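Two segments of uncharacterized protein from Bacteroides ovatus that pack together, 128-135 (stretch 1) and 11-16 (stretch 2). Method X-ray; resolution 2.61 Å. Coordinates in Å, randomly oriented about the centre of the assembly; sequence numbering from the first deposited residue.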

# COMPACT_ATOMS: atom_id res chain seq x y z
N PRO A 128 -19.33 11.79 9.94
CA PRO A 128 -18.83 12.04 11.28
C PRO A 128 -18.98 10.84 12.17
O PRO A 128 -20.10 10.40 12.44
CB PRO A 128 -19.73 13.15 11.77
CG PRO A 128 -21.01 12.89 11.12
CD PRO A 128 -20.68 12.31 9.77
N LEU A 129 -17.84 10.31 12.63
CA LEU A 129 -17.83 9.13 13.49
C LEU A 129 -17.34 9.49 14.86
O LEU A 129 -16.38 10.25 15.01
CB LEU A 129 -16.94 8.05 12.90
CG LEU A 129 -17.31 7.59 11.49
CD1 LEU A 129 -16.29 6.58 10.97
CD2 LEU A 129 -18.70 7.02 11.49
N THR A 130 -18.00 8.94 15.86
CA THR A 130 -17.61 9.14 17.23
C THR A 130 -17.60 7.78 17.93
O THR A 130 -18.37 6.87 17.56
CB THR A 130 -18.59 10.11 17.97
OG1 THR A 130 -18.04 10.51 19.23
CG2 THR A 130 -19.94 9.44 18.21
N ILE A 131 -16.70 7.61 18.87
CA ILE A 131 -16.64 6.39 19.66
C ILE A 131 -17.42 6.62 20.91
O ILE A 131 -16.94 7.30 21.83
CB ILE A 131 -15.21 6.04 20.02
CG1 ILE A 131 -14.46 5.60 18.78
CG2 ILE A 131 -15.17 4.93 21.07
CD1 ILE A 131 -13.07 5.24 19.03
N VAL A 132 -18.64 6.08 20.96
CA VAL A 132 -19.52 6.29 22.09
C VAL A 132 -19.20 5.37 23.32
O VAL A 132 -19.72 5.58 24.40
CB VAL A 132 -21.03 6.13 21.67
CG1 VAL A 132 -21.36 7.11 20.56
CG2 VAL A 132 -21.33 4.71 21.22
N ASP A 133 -18.34 4.36 23.12
CA ASP A 133 -17.90 3.43 24.22
C ASP A 133 -16.59 2.74 23.83
O ASP A 133 -16.56 2.00 22.84
CB ASP A 133 -18.98 2.38 24.52
CG ASP A 133 -18.52 1.32 25.59
OD1 ASP A 133 -17.61 1.62 26.40
OD2 ASP A 133 -19.10 0.22 25.62
N ASP A 134 -15.53 2.95 24.61
CA ASP A 134 -14.17 2.42 24.26
C ASP A 134 -13.91 1.00 24.76
O ASP A 134 -12.76 0.54 24.76
CB ASP A 134 -13.06 3.38 24.77
CG ASP A 134 -12.97 3.45 26.30
OD1 ASP A 134 -13.66 2.68 27.00
OD2 ASP A 134 -12.18 4.28 26.80
N GLY A 135 -14.97 0.32 25.23
CA GLY A 135 -14.87 -1.09 25.63
C GLY A 135 -14.32 -1.35 27.02
O GLY A 135 -14.36 -2.49 27.50
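Stretch 2 (11-16) QYVSFK

Stretch 2 is an extended strand over residues 12-15 that runs nearly antiparallel to strand 128-131, at 167° between their directions. The axes come no closer than 8.2 Å and no hydrogen bond joins the two, so the contact is made mainly through side chains. Alternation largely decides which take part: Leu 129 and Ile 131 point toward stretch 2, Val 13 and Phe 15 toward stretch 1, while Thr 130, Tyr 12 and Ser 14 point away.

Phe 15, in the m rotamer with chi2 at -76°, has a wide ring that helps span this gap. Ile 131, m at chi1 and t at chi2, carries CD1 over one face of that ring, 4.3 Å from its centroid in a CH-pi contact, while Ile 131 CG1 lies 3.6 Å from Phe 15 CZ. Ile 131 CD1 also packs 3.9 Å from Val 13 CG1, so a branched aliphatic side chain suits this apolar place. The backbone sets Leu 129 CB 4.0 Å from Phe 15 CZ; apolar Leu 129 and Val 13 suit their buried positions.

Beyond the corner at Val 132, Asp 134, chi1 p, sets its nonpolar CB 3.7 Å from CG2 of Val 13, whose chi1 is t. Gly 135, at a positive phi that favours glycine, donates its N-H to Asp 133 (N to OD1, 3.2 Å).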

# COMPACT_ATOMS: atom_id res chain seq x y z
N GLN A 11 -5.53 4.08 29.28
CA GLN A 11 -5.45 3.80 27.81
C GLN A 11 -6.57 4.50 27.01
O GLN A 11 -7.74 4.48 27.39
CB GLN A 11 -5.49 2.30 27.56
CG GLN A 11 -4.25 1.59 28.00
CD GLN A 11 -4.20 0.18 27.52
OE1 GLN A 11 -5.12 -0.60 27.76
NE2 GLN A 11 -3.11 -0.18 26.85
N TYR A 12 -6.20 5.04 25.86
CA TYR A 12 -7.08 5.85 25.04
C TYR A 12 -7.34 5.14 23.70
O TYR A 12 -6.41 4.65 23.06
CB TYR A 12 -6.41 7.23 24.82
CG TYR A 12 -7.25 8.27 24.06
CD1 TYR A 12 -8.36 8.89 24.67
CD2 TYR A 12 -6.88 8.71 22.79
CE1 TYR A 12 -9.12 9.87 23.99
CE2 TYR A 12 -7.62 9.70 22.10
CZ TYR A 12 -8.74 10.26 22.71
OH TYR A 12 -9.47 11.22 22.04
N VAL A 13 -8.61 5.08 23.29
CA VAL A 13 -8.99 4.43 22.03
C VAL A 13 -9.41 5.48 21.02
O VAL A 13 -10.31 6.24 21.27
CB VAL A 13 -10.17 3.48 22.22
CG1 VAL A 13 -10.61 2.87 20.87
CG2 VAL A 13 -9.82 2.41 23.21
N SER A 14 -8.79 5.45 19.83
CA SER A 14 -9.04 6.46 18.82
C SER A 14 -8.88 5.95 17.39
O SER A 14 -8.38 4.85 17.16
CB SER A 14 -8.10 7.62 19.03
OG SER A 14 -6.77 7.21 18.83
N PHE A 15 -9.30 6.78 16.44
CA PHE A 15 -9.20 6.48 15.02
C PHE A 15 -7.87 6.95 14.48
O PHE A 15 -7.34 7.95 14.95
CB PHE A 15 -10.30 7.22 14.24
CG PHE A 15 -11.70 6.85 14.65
CD1 PHE A 15 -12.27 5.65 14.23
CD2 PHE A 15 -12.50 7.75 15.33
CE1 PHE A 15 -13.56 5.33 14.55
CE2 PHE A 15 -13.80 7.44 15.65
CZ PHE A 15 -14.34 6.22 15.26
N LYS A 16 -7.35 6.26 13.47
CA LYS A 16 -6.12 6.72 12.81
C LYS A 16 -6.26 6.69 11.29
O LYS A 16 -5.98 5.68 10.65
CB LYS A 16 -4.92 5.89 13.25
CG LYS A 16 -3.65 6.71 13.45
CD LYS A 16 -3.76 7.62 14.71
CE LYS A 16 -2.41 8.27 15.07
NZ LYS A 16 -1.79 9.01 13.90